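Local coordinates for RNA 2'-o-ribose methyltransferase (Thermus thermophilus, PDB 1IPA), which probably transfers a methyl group to the ribose 2'-oxygen of RNA, as a knotted methyltransferase of the TrmH (SpoU) family, at residues Pro114-Val120 / Pro208-Val214; Met1-Thr6 / Leu77-Val83; Glu36-Ala40 / Thr163-Phe167; Glu176-Leu180 / Arg222-Ala228. One frame throughout, in Å; residues are numbered along the deposited sequence.

In the fold
Following the chain from the N terminus, Met1-Thr6 opens contact 2 and helix 34-42 opens contact 3 before Leu77-Val83 returns to close contact 2 at the edge of the N-terminal mixed sheet. Strand 117-122 then begins contact 1, and contact 3 closes at Thr163-Phe167, where the N-terminal, eL30-like part packs on the methyltransferase part. Glu176-Leu180 opens contact 4, Pro208-Val214 closes contact 1 inside the parallel sheet, and Arg222-Ala228 closes contact 4 on that sheet's surface. Neighbouring loops thus cross in turn, 2 with 3, 3 with 1 and 1 with 4, and none nests. Contacts 1 and 4 touch through Val120 and Trp225, whereas contact 2 lies at the far end of the molecule.

Contact 1: residues Pro114-Val120 / Pro208-Val214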
loop_
_atom_site.group_PDB
_atom_site.type_symbol
_atom_site.label_atom_id
_atom_site.label_comp_id
_atom_site.label_asym_id
_atom_site.label_seq_id
_atom_site.Cartn_x
_atom_site.Cartn_y
_atom_site.Cartn_z
ATOM N N PRO A 114 -21.721 -0.095 7.739
ATOM C CA PRO A 114 -22.254 1.191 8.204
ATOM C C PRO A 114 -21.227 2.165 8.796
ATOM O O PRO A 114 -21.543 3.330 9.068
ATOM C CB PRO A 114 -23.316 0.774 9.222
ATOM C CG PRO A 114 -22.792 -0.530 9.744
ATOM C CD PRO A 114 -22.331 -1.211 8.483
ATOM N N ASP A 115 -20.001 1.689 8.992
ATOM C CA ASP A 115 -18.928 2.520 9.544
ATOM C C ASP A 115 -17.839 2.693 8.483
ATOM O O ASP A 115 -16.744 3.159 8.783
ATOM C CB ASP A 115 -18.301 1.849 10.779
ATOM C CG ASP A 115 -19.257 1.740 11.957
ATOM O OD1 ASP A 115 -19.538 2.764 12.614
ATOM O OD2 ASP A 115 -19.727 0.616 12.234
ATOM N N ALA A 116 -18.153 2.334 7.243
ATOM C CA ALA A 116 -17.190 2.384 6.148
ATOM C C ALA A 116 -16.527 3.700 5.746
ATOM O O ALA A 116 -17.182 4.620 5.258
ATOM C CB ALA A 116 -17.802 1.760 4.919
ATOM N N LEU A 117 -15.215 3.772 5.935
ATOM C CA LEU A 117 -14.440 4.934 5.517
ATOM C C LEU A 117 -13.618 4.400 4.341
ATOM O O LEU A 117 -12.715 3.590 4.516
ATOM C CB LEU A 117 -13.518 5.422 6.638
ATOM C CG LEU A 117 -12.561 6.557 6.252
ATOM C CD1 LEU A 117 -13.343 7.770 5.745
ATOM C CD2 LEU A 117 -11.716 6.930 7.457
ATOM N N ILE A 118 -13.951 4.855 3.142
ATOM C CA ILE A 118 -13.297 4.390 1.934
ATOM C C ILE A 118 -12.502 5.453 1.188
ATOM O O ILE A 118 -12.975 6.571 0.979
ATOM C CB ILE A 118 -14.354 3.782 0.978
ATOM C CG1 ILE A 118 -14.906 2.488 1.586
ATOM C CG2 ILE A 118 -13.757 3.519 -0.387
ATOM C CD1 ILE A 118 -16.213 2.037 0.987
ATOM N N LEU A 119 -11.290 5.093 0.782
ATOM C CA LEU A 119 -10.449 6.013 0.033
ATOM C C LEU A 119 -10.391 5.562 -1.413
ATOM O O LEU A 119 -10.039 4.427 -1.690
ATOM C CB LEU A 119 -9.025 6.046 0.600
ATOM C CG LEU A 119 -8.013 6.860 -0.216
ATOM C CD1 LEU A 119 -8.451 8.309 -0.232
ATOM C CD2 LEU A 119 -6.618 6.733 0.387
ATOM N N VAL A 120 -10.754 6.443 -2.332
ATOM C CA VAL A 120 -10.697 6.109 -3.746
ATOM C C VAL A 120 -9.532 6.888 -4.349
ATOM O O VAL A 120 -9.553 8.117 -4.391
ATOM C CB VAL A 120 -12.008 6.492 -4.475
ATOM C CG1 VAL A 120 -11.923 6.104 -5.942
ATOM C CG2 VAL A 120 -13.190 5.788 -3.828
ATOM N N PRO A 208 -19.373 8.241 8.910
ATOM C CA PRO A 208 -18.972 6.845 8.727
ATOM C C PRO A 208 -19.158 6.165 7.377
ATOM O O PRO A 208 -18.205 5.592 6.862
ATOM C CB PRO A 208 -19.695 6.141 9.857
ATOM C CG PRO A 208 -19.459 7.104 10.965
ATOM C CD PRO A 208 -19.722 8.472 10.324
ATOM N N PRO A 209 -20.370 6.184 6.795
ATOM C CA PRO A 209 -20.465 5.512 5.490
ATOM C C PRO A 209 -20.126 6.526 4.407
ATOM O O PRO A 209 -20.985 7.318 4.041
ATOM C CB PRO A 209 -21.932 5.082 5.417
ATOM C CG PRO A 209 -22.413 5.167 6.842
ATOM C CD PRO A 209 -21.704 6.370 7.377
ATOM N N VAL A 210 -18.897 6.513 3.890
ATOM C CA VAL A 210 -18.520 7.500 2.875
ATOM C C VAL A 210 -17.253 7.167 2.079
ATOM O O VAL A 210 -16.355 6.500 2.579
ATOM C CB VAL A 210 -18.331 8.879 3.549
ATOM C CG1 VAL A 210 -17.134 8.820 4.482
ATOM C CG2 VAL A 210 -18.175 9.976 2.506
ATOM N N ALA A 211 -17.187 7.648 0.839
ATOM C CA ALA A 211 -16.033 7.425 -0.036
ATOM C C ALA A 211 -15.400 8.763 -0.411
ATOM O O ALA A 211 -16.098 9.715 -0.763
ATOM C CB ALA A 211 -16.458 6.700 -1.292
ATOM N N ILE A 212 -14.076 8.827 -0.337
ATOM C CA ILE A 212 -13.350 10.047 -0.661
ATOM C C ILE A 212 -12.364 9.798 -1.792
ATOM O O ILE A 212 -11.450 8.974 -1.670
ATOM C CB ILE A 212 -12.572 10.567 0.552
ATOM C CG1 ILE A 212 -13.517 10.706 1.750
ATOM C CG2 ILE A 212 -11.913 11.898 0.206
ATOM C CD1 ILE A 212 -12.828 11.120 3.042
ATOM N N ALA A 213 -12.544 10.528 -2.885
ATOM C CA ALA A 213 -11.682 10.384 -4.037
ATOM C C ALA A 213 -10.592 11.447 -4.095
ATOM O O ALA A 213 -10.803 12.589 -3.702
ATOM C CB ALA A 213 -12.511 10.432 -5.303
ATOM N N VAL A 214 -9.425 11.050 -4.586
ATOM C CA VAL A 214 -8.291 11.950 -4.751
ATOM C C VAL A 214 -7.622 11.584 -6.080
ATOM O O VAL A 214 -7.505 10.404 -6.418
ATOM C CB VAL A 214 -7.275 11.807 -3.600
ATOM C CG1 VAL A 214 -6.073 12.688 -3.865
ATOM C CG2 VAL A 214 -7.914 12.218 -2.291
#
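Ile118 and Val120, level with Ala211 and Ala213, hydrogen-bond to Val210, Ile212 and Val214 across two parallel strands of the Rossmann-like sheet of the SpoU domain. Ile118 N donates to Val210 O at 3.0 Å and Ile118 O accepts from Ile212 N at 2.8 Å. Val120 repeats the pattern two residues on: its N reaches Ile212 O at 2.7 Å in a nearly straight bond (173°), the donor sitting above the carbonyl plane, and its O takes Val214 N at 2.9 Å. Ala213 CA makes a CA-H...O contact with Val120 O (3.1 Å). A further bond, Val210 N to Ala116 O, is doubtful because that oxygen is modelled too close to a neighbour. Leu117, Leu119 and Ala211 turn their main-chain bonds outward, the leucines to Glu143, Ala144 and Leu146, the alanine to Pro189 and Val191, while Thr193 OG1 bonds Ala213 O. On one face Leu117 CD1 lies beside Val210 CG1 (4.1 Å), under helix 246-261; on the other Val120 CB meets Ala213 CB (4.1 Å). With these main-chain groups engaged on both flanks, the two interior strands can present aliphatic side chains to the helices and loops that cover the sheet.

Contact 2: residues Met1-Thr6 / Leu77-Val83; sequences MRITST and LEVSEAV
Arg2 and Glu78 send their side chains the same way from adjacent parallel strands, each with CG anti to the backbone N, and lie alongside one another. A bend at chi3 of the arginine turns its guanidinium so that NE meets Glu78 OE1 at 3.3 Å, a salt bridge whose hydrogen bond is weak; the two planar groups are 27° apart. On the other face of this short pairing Ile3 reaches out through CD1 to touch Leu77 CD1 (3.4 Å), the two side chains crossing at a slant, and the CB of Ile3 rests near Val79 CG2. Between these faces Ile3 N donates to Glu78 O (2.9 Å) and Ser80 N to Ile3 O (3.1 Å).

Where strand 75-79 gives way to helix 81-87, Ser80 is the N-cap. With chi1 at 79° its OG sits between its own backbone N and carbonyl carbon, from where it donates to Thr4 O (3.0 Å), coming in from the side of that carbonyl (C=O...OG 101°) rather than end-on, and accepts a weak capping bond from Val83 N (3.4 Å). Replacing Ser80 by an alanine would probably leave Thr4 O without its hydroxyl donor and the first turn of the helix without its side-chain cap. Val83 CG2 touches Thr4 O (3.6 Å), and both Ile3 and Val83 also pack on Ile11 of helix 9-15. The N terminus is therefore held as an edge strand of the eL30-like domain by two backbone bonds and one bifunctional hydroxyl, with the ion pair contributing only loosely on the more exposed face.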
loop_
_atom_site.group_PDB
_atom_site.type_symbol
_atom_site.label_atom_id
_atom_site.label_comp_id
_atom_site.label_asym_id
_atom_site.label_seq_id
_atom_site.Cartn_x
_atom_site.Cartn_y
_atom_site.Cartn_z
ATOM N N MET A 1 25.784 -22.688 2.710
ATOM C CA MET A 1 26.343 -22.206 4.006
ATOM C C MET A 1 26.249 -20.689 4.077
ATOM O O MET A 1 25.206 -20.132 4.433
ATOM C CB MET A 1 27.806 -22.640 4.137
ATOM C CG MET A 1 28.472 -22.242 5.445
ATOM S SD MET A 1 30.193 -22.780 5.520
ATOM C CE MET A 1 29.978 -24.489 6.055
ATOM N N ARG A 2 27.349 -20.031 3.732
ATOM C CA ARG A 2 27.428 -18.581 3.746
ATOM C C ARG A 2 27.587 -18.132 2.297
ATOM O O ARG A 2 28.620 -18.377 1.669
ATOM C CB ARG A 2 28.630 -18.141 4.585
ATOM C CG ARG A 2 28.655 -16.666 4.929
ATOM C CD ARG A 2 29.897 -16.286 5.739
ATOM N NE ARG A 2 30.018 -17.045 6.983
ATOM C CZ ARG A 2 30.955 -17.963 7.213
ATOM N NH1 ARG A 2 31.861 -18.244 6.283
ATOM N NH2 ARG A 2 30.983 -18.601 8.376
ATOM N N ILE A 3 26.552 -17.489 1.764
ATOM C CA ILE A 3 26.560 -17.024 0.383
ATOM C C ILE A 3 26.889 -15.540 0.322
ATOM O O ILE A 3 26.121 -14.703 0.792
ATOM C CB ILE A 3 25.196 -17.291 -0.289
ATOM C CG1 ILE A 3 24.848 -18.777 -0.165
ATOM C CG2 ILE A 3 25.250 -16.904 -1.756
ATOM C CD1 ILE A 3 23.518 -19.155 -0.771
ATOM N N THR A 4 28.033 -15.226 -0.274
ATOM C CA THR A 4 28.501 -13.848 -0.376
ATOM C C THR A 4 28.558 -13.334 -1.804
ATOM O O THR A 4 28.715 -12.135 -2.031
ATOM C CB THR A 4 29.916 -13.711 0.209
ATOM O OG1 THR A 4 30.858 -14.308 -0.693
ATOM C CG2 THR A 4 30.005 -14.420 1.559
ATOM N N SER A 5 28.444 -14.242 -2.766
ATOM C CA SER A 5 28.507 -13.866 -4.169
ATOM C C SER A 5 27.132 -13.637 -4.773
ATOM O O SER A 5 26.240 -14.475 -4.650
ATOM C CB SER A 5 29.240 -14.945 -4.966
ATOM O OG SER A 5 29.245 -14.635 -6.350
ATOM N N THR A 6 26.973 -12.498 -5.435
ATOM C CA THR A 6 25.709 -12.157 -6.068
ATOM C C THR A 6 25.503 -13.025 -7.310
ATOM O O THR A 6 24.403 -13.095 -7.859
ATOM C CB THR A 6 25.672 -10.659 -6.462
ATOM O OG1 THR A 6 26.696 -10.386 -7.424
ATOM C CG2 THR A 6 25.907 -9.780 -5.236
ATOM N N LEU A 77 19.581 -18.810 5.097
ATOM C CA LEU A 77 20.800 -18.536 4.349
ATOM C C LEU A 77 21.595 -17.414 5.003
ATOM O O LEU A 77 21.114 -16.289 5.121
ATOM C CB LEU A 77 20.481 -18.112 2.909
ATOM C CG LEU A 77 20.166 -19.106 1.786
ATOM C CD1 LEU A 77 21.334 -20.065 1.618
ATOM C CD2 LEU A 77 18.880 -19.862 2.090
ATOM N N GLU A 78 22.808 -17.722 5.441
ATOM C CA GLU A 78 23.655 -16.701 6.027
ATOM C C GLU A 78 24.179 -16.018 4.772
ATOM O O GLU A 78 24.817 -16.652 3.932
ATOM C CB GLU A 78 24.780 -17.342 6.834
ATOM C CG GLU A 78 25.575 -16.376 7.688
ATOM C CD GLU A 78 26.380 -17.092 8.757
ATOM O OE1 GLU A 78 27.190 -17.981 8.400
ATOM O OE2 GLU A 78 26.196 -16.769 9.952
ATOM N N VAL A 79 23.903 -14.727 4.645
ATOM C CA VAL A 79 24.275 -13.984 3.453
ATOM C C VAL A 79 25.128 -12.736 3.687
ATOM O O VAL A 79 25.175 -12.202 4.793
ATOM C CB VAL A 79 22.976 -13.612 2.697
ATOM C CG1 VAL A 79 23.205 -12.463 1.759
ATOM C CG2 VAL A 79 22.466 -14.827 1.940
ATOM N N SER A 80 25.797 -12.279 2.630
ATOM C CA SER A 80 26.642 -11.093 2.695
ATOM C C SER A 80 25.842 -9.832 2.378
ATOM O O SER A 80 24.722 -9.899 1.856
ATOM C CB SER A 80 27.811 -11.213 1.711
ATOM O OG SER A 80 27.409 -10.924 0.381
ATOM N N GLU A 81 26.428 -8.680 2.690
ATOM C CA GLU A 81 25.785 -7.395 2.459
ATOM C C GLU A 81 25.543 -7.136 0.974
ATOM O O GLU A 81 24.483 -6.643 0.583
ATOM C CB GLU A 81 26.644 -6.273 3.051
ATOM C CG GLU A 81 26.035 -4.888 2.930
ATOM C CD GLU A 81 26.904 -3.809 3.550
ATOM O OE1 GLU A 81 26.459 -2.644 3.594
ATOM O OE2 GLU A 81 28.032 -4.124 3.988
ATOM N N ALA A 82 26.525 -7.469 0.145
ATOM C CA ALA A 82 26.396 -7.264 -1.288
ATOM C C ALA A 82 25.214 -8.050 -1.855
ATOM O O ALA A 82 24.577 -7.616 -2.808
ATOM C CB ALA A 82 27.684 -7.665 -1.986
ATOM N N VAL A 83 24.929 -9.207 -1.266
ATOM C CA VAL A 83 23.821 -10.041 -1.709
ATOM C C VAL A 83 22.479 -9.469 -1.258
ATOM O O VAL A 83 21.538 -9.409 -2.045
ATOM C CB VAL A 83 23.968 -11.480 -1.187
ATOM C CG1 VAL A 83 22.666 -12.242 -1.368
ATOM C CG2 VAL A 83 25.083 -12.180 -1.939
#

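Contact 3: residues Glu36-Ala40 / Thr163-Phe167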
loop_
_atom_site.group_PDB
_atom_site.type_symbol
_atom_site.label_atom_id
_atom_site.label_comp_id
_atom_site.label_asym_id
_atom_site.label_seq_id
_atom_site.Cartn_x
_atom_site.Cartn_y
_atom_site.Cartn_z
ATOM N N GLU A 36 7.989 -5.863 8.226
ATOM C CA GLU A 36 7.211 -6.273 7.062
ATOM C C GLU A 36 7.029 -7.790 7.094
ATOM O O GLU A 36 5.933 -8.292 6.892
ATOM C CB GLU A 36 7.912 -5.873 5.761
ATOM C CG GLU A 36 7.973 -4.376 5.499
ATOM C CD GLU A 36 8.798 -3.632 6.537
ATOM O OE1 GLU A 36 9.713 -4.245 7.132
ATOM O OE2 GLU A 36 8.539 -2.428 6.747
ATOM N N ILE A 37 8.111 -8.516 7.360
ATOM C CA ILE A 37 8.046 -9.971 7.427
ATOM C C ILE A 37 7.060 -10.415 8.509
ATOM O O ILE A 37 6.270 -11.339 8.302
ATOM C CB ILE A 37 9.439 -10.576 7.720
ATOM C CG1 ILE A 37 10.336 -10.427 6.488
ATOM C CG2 ILE A 37 9.306 -12.025 8.128
ATOM C CD1 ILE A 37 11.795 -10.745 6.731
ATOM N N GLU A 38 7.088 -9.748 9.657
ATOM C CA GLU A 38 6.185 -10.112 10.741
ATOM C C GLU A 38 4.726 -9.898 10.374
ATOM O O GLU A 38 3.896 -10.784 10.577
ATOM C CB GLU A 38 6.501 -9.321 11.999
ATOM C CG GLU A 38 5.723 -9.810 13.193
ATOM C CD GLU A 38 6.014 -9.004 14.425
ATOM O OE1 GLU A 38 5.781 -7.778 14.377
ATOM O OE2 GLU A 38 6.475 -9.593 15.433
ATOM N N ARG A 39 4.409 -8.723 9.836
ATOM C CA ARG A 39 3.038 -8.431 9.435
ATOM C C ARG A 39 2.560 -9.454 8.410
ATOM O O ARG A 39 1.386 -9.811 8.381
ATOM C CB ARG A 39 2.936 -7.030 8.842
ATOM C CG ARG A 39 3.264 -5.921 9.818
ATOM C CD ARG A 39 3.468 -4.592 9.087
ATOM N NE ARG A 39 3.896 -3.521 9.985
ATOM C CZ ARG A 39 3.109 -2.955 10.893
ATOM N NH1 ARG A 39 1.852 -3.358 11.019
ATOM N NH2 ARG A 39 3.581 -1.995 11.681
ATOM N N ALA A 40 3.476 -9.934 7.575
ATOM C CA ALA A 40 3.120 -10.920 6.563
ATOM C C ALA A 40 2.732 -12.225 7.244
ATOM O O ALA A 40 1.787 -12.899 6.830
ATOM C CB ALA A 40 4.282 -11.138 5.601
ATOM N N THR A 163 4.974 -0.069 4.587
ATOM C CA THR A 163 5.510 -0.693 5.790
ATOM C C THR A 163 4.798 -2.022 6.086
ATOM O O THR A 163 4.573 -2.361 7.231
ATOM C CB THR A 163 5.425 0.243 7.031
ATOM O OG1 THR A 163 4.071 0.661 7.243
ATOM C CG2 THR A 163 6.303 1.466 6.824
ATOM N N GLY A 164 4.440 -2.761 5.038
ATOM C CA GLY A 164 3.796 -4.053 5.214
ATOM C C GLY A 164 2.284 -4.062 5.366
ATOM O O GLY A 164 1.657 -5.127 5.395
ATOM N N VAL A 165 1.695 -2.875 5.460
ATOM C CA VAL A 165 0.252 -2.724 5.611
ATOM C C VAL A 165 -0.540 -3.333 4.451
ATOM O O VAL A 165 -1.715 -3.662 4.616
ATOM C CB VAL A 165 -0.107 -1.217 5.799
ATOM C CG1 VAL A 165 -1.522 -0.936 5.370
ATOM C CG2 VAL A 165 0.084 -0.831 7.266
ATOM N N VAL A 166 0.103 -3.495 3.291
ATOM C CA VAL A 166 -0.564 -4.078 2.120
ATOM C C VAL A 166 -1.062 -5.500 2.342
ATOM O O VAL A 166 -1.977 -5.950 1.656
ATOM C CB VAL A 166 0.353 -4.130 0.876
ATOM C CG1 VAL A 166 0.477 -2.772 0.278
ATOM C CG2 VAL A 166 1.730 -4.675 1.251
ATOM N N PHE A 167 -0.445 -6.203 3.287
ATOM C CA PHE A 167 -0.815 -7.582 3.590
ATOM C C PHE A 167 -2.137 -7.691 4.348
ATOM O O PHE A 167 -2.671 -8.787 4.502
ATOM C CB PHE A 167 0.289 -8.256 4.425
ATOM C CG PHE A 167 1.639 -8.254 3.766
ATOM C CD1 PHE A 167 2.764 -7.835 4.466
ATOM C CD2 PHE A 167 1.785 -8.652 2.442
ATOM C CE1 PHE A 167 4.005 -7.806 3.862
ATOM C CE2 PHE A 167 3.034 -8.627 1.825
ATOM C CZ PHE A 167 4.141 -8.204 2.533
#
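Glu36 bends at chi2 (64°) and folds its carboxylate toward the loop after helix 156-161, where OE2 comes within 3.6 Å of Thr163 CA and CG lies against Gly164 N. Its backbone O approaches Phe167 CE1, also at 3.6 Å. Nearly one turn further along helix 34-42, Arg39 stretches out from CG to NE across the same loop. Its NE is 3.1 Å from Thr163 O, but the angle is too poor for a hydrogen bond. Gly164 sits at phi 87°, backbone angles that call for glycine, and Arg39 CD passes 3.9 Å from Gly164 CA on the side where a CB would point. Ala40 then lays CB over one face of the Phe167 ring, a CH-pi contact 4.0 Å from CB to the ring centroid, while Val166 CG2 covers the opposite face. Putting a serine in place of Phe167 would probably leave Ala40 CB without its aromatic partner and open a gap between helix and loop, beside Ile45 and Phe29. Thr163, the first residue past the helical turns of 156-161, has positive phi and closes that helix in a Schellman motif. Here the eL30-like domain, probably substrate-binding, packs on the knotted SpoU methyltransferase domain, a helix-to-loop interface between the two domains of this chain.

Contact 4: residues Glu176-Leu180 / Arg222-Ala228; sequences ESEVL and RAAWLEA
Trp225, with chi1 at -68° and chi2 at 92°, brings its indole across to the other helix so that NE1 faces Glu176 and one ring face meets Leu180; the glutamate's chain is extended beyond CG and brings its carboxylate out to the indole edge. The two helices run nearly parallel, 11.3 Å between segment axes, and pack on one face of the Rossmann-like parallel sheet of the SpoU domain. Glu176 OE2 accepts from Trp225 NE1 at 3.3 Å along a fairly straight N-H (162°), within the ring plane of the indole but from above the plane of the carboxylate. Arg222 NE lies 3.6 Å from both OE1 and OE2 of Glu176, in a loose salt bridge whose planes are nearly parallel, with OE2 at the guanidinium edge. An indole N-H and an arginine beside this carboxylate would probably favour its ionised form. Deeper in, Val179 CG1 abuts the ring edge at Trp225 CH2 (3.7 Å), and Val120 of the strand beneath presses on that corner as well. Leu180 CD1 reaches Ala224 CB (4.2 Å), while CD2 lies over the face of the six-membered ring in a CH-pi contact, 3.5 Å from its centroid and 3.3 Å from Trp225 CZ3.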
loop_
_atom_site.group_PDB
_atom_site.type_symbol
_atom_site.label_atom_id
_atom_site.label_comp_id
_atom_site.label_asym_id
_atom_site.label_seq_id
_atom_site.Cartn_x
_atom_site.Cartn_y
_atom_site.Cartn_z
ATOM N N GLU A 176 -12.048 3.156 -13.764
ATOM C CA GLU A 176 -12.760 4.283 -13.195
ATOM C C GLU A 176 -14.267 4.072 -13.324
ATOM O O GLU A 176 -15.001 4.261 -12.358
ATOM C CB GLU A 176 -12.334 5.579 -13.884
ATOM C CG GLU A 176 -10.821 5.793 -13.871
ATOM C CD GLU A 176 -10.388 7.188 -14.325
ATOM O OE1 GLU A 176 -9.165 7.397 -14.496
ATOM O OE2 GLU A 176 -11.261 8.070 -14.498
ATOM N N SER A 177 -14.722 3.664 -14.506
ATOM C CA SER A 177 -16.147 3.423 -14.747
ATOM C C SER A 177 -16.664 2.339 -13.813
ATOM O O SER A 177 -17.750 2.463 -13.253
ATOM C CB SER A 177 -16.392 2.970 -16.192
ATOM O OG SER A 177 -15.678 3.764 -17.123
ATOM N N GLU A 178 -15.881 1.277 -13.658
ATOM C CA GLU A 178 -16.251 0.161 -12.792
ATOM C C GLU A 178 -16.371 0.582 -11.333
ATOM O O GLU A 178 -17.296 0.168 -10.629
ATOM C CB GLU A 178 -15.218 -0.967 -12.907
ATOM C CG GLU A 178 -15.286 -1.767 -14.193
ATOM C CD GLU A 178 -14.090 -2.690 -14.360
ATOM O OE1 GLU A 178 -12.976 -2.183 -14.622
ATOM O OE2 GLU A 178 -14.262 -3.919 -14.220
ATOM N N VAL A 179 -15.423 1.395 -10.878
ATOM C CA VAL A 179 -15.432 1.871 -9.503
ATOM C C VAL A 179 -16.590 2.835 -9.287
ATOM O O VAL A 179 -17.263 2.783 -8.260
ATOM C CB VAL A 179 -14.093 2.555 -9.151
ATOM C CG1 VAL A 179 -14.213 3.337 -7.848
ATOM C CG2 VAL A 179 -13.004 1.495 -9.025
ATOM N N LEU A 180 -16.831 3.706 -10.262
ATOM C CA LEU A 180 -17.927 4.662 -10.167
ATOM C C LEU A 180 -19.283 3.952 -10.136
ATOM O O LEU A 180 -20.163 4.313 -9.358
ATOM C CB LEU A 180 -17.849 5.660 -11.328
ATOM C CG LEU A 180 -16.792 6.746 -11.081
ATOM C CD1 LEU A 180 -16.527 7.567 -12.332
ATOM C CD2 LEU A 180 -17.285 7.631 -9.951
ATOM N N ARG A 222 -11.132 14.008 -13.105
ATOM C CA ARG A 222 -11.895 14.232 -14.330
ATOM C C ARG A 222 -13.315 14.649 -13.986
ATOM O O ARG A 222 -13.762 14.473 -12.853
ATOM C CB ARG A 222 -11.942 12.960 -15.177
ATOM C CG ARG A 222 -10.583 12.374 -15.486
ATOM C CD ARG A 222 -10.699 11.126 -16.352
ATOM N NE ARG A 222 -9.421 10.426 -16.455
ATOM C CZ ARG A 222 -8.299 10.974 -16.919
ATOM N NH1 ARG A 222 -8.291 12.237 -17.331
ATOM N NH2 ARG A 222 -7.182 10.260 -16.960
ATOM N N ALA A 223 -14.022 15.197 -14.968
ATOM C CA ALA A 223 -15.394 15.647 -14.761
ATOM C C ALA A 223 -16.266 14.506 -14.246
ATOM O O ALA A 223 -17.123 14.711 -13.388
ATOM C CB ALA A 223 -15.968 16.204 -16.065
ATOM N N ALA A 224 -16.031 13.305 -14.768
ATOM C CA ALA A 224 -16.796 12.131 -14.368
ATOM C C ALA A 224 -16.898 12.017 -12.850
ATOM O O ALA A 224 -17.979 11.764 -12.316
ATOM C CB ALA A 224 -16.158 10.878 -14.943
ATOM N N TRP A 225 -15.777 12.203 -12.160
ATOM C CA TRP A 225 -15.759 12.113 -10.700
ATOM C C TRP A 225 -16.441 13.287 -10.016
ATOM O O TRP A 225 -17.076 13.115 -8.981
ATOM C CB TRP A 225 -14.324 11.992 -10.176
ATOM C CG TRP A 225 -13.691 10.699 -10.552
ATOM C CD1 TRP A 225 -12.932 10.447 -11.655
ATOM C CD2 TRP A 225 -13.849 9.445 -9.876
ATOM N NE1 TRP A 225 -12.614 9.114 -11.714
ATOM C CE2 TRP A 225 -13.163 8.475 -10.636
ATOM C CE3 TRP A 225 -14.512 9.047 -8.702
ATOM C CZ2 TRP A 225 -13.115 7.129 -10.264
ATOM C CZ3 TRP A 225 -14.466 7.710 -8.330
ATOM C CH2 TRP A 225 -13.769 6.764 -9.113
ATOM N N LEU A 226 -16.320 14.474 -10.599
ATOM C CA LEU A 226 -16.924 15.667 -10.021
ATOM C C LEU A 226 -18.446 15.715 -10.152
ATOM O O LEU A 226 -19.132 16.261 -9.291
ATOM C CB LEU A 226 -16.299 16.918 -10.640
ATOM C CG LEU A 226 -14.789 17.009 -10.411
ATOM C CD1 LEU A 226 -14.264 18.361 -10.857
ATOM C CD2 LEU A 226 -14.495 16.796 -8.938
ATOM N N GLU A 227 -18.970 15.139 -11.224
ATOM C CA GLU A 227 -20.405 15.114 -11.447
ATOM C C GLU A 227 -21.049 14.030 -10.591
ATOM O O GLU A 227 -22.217 14.129 -10.222
ATOM C CB GLU A 227 -20.696 14.860 -12.929
ATOM C CG GLU A 227 -20.128 15.941 -13.843
ATOM C CD GLU A 227 -20.312 15.640 -15.322
ATOM O OE1 GLU A 227 -19.767 14.618 -15.800
ATOM O OE2 GLU A 227 -20.997 16.431 -16.009
ATOM N N ALA A 228 -20.276 13.000 -10.256
ATOM C CA ALA A 228 -20.799 11.904 -9.450
ATOM C C ALA A 228 -20.758 12.168 -7.950
ATOM O O ALA A 228 -21.466 11.513 -7.184
ATOM C CB ALA A 228 -20.044 10.624 -9.764
#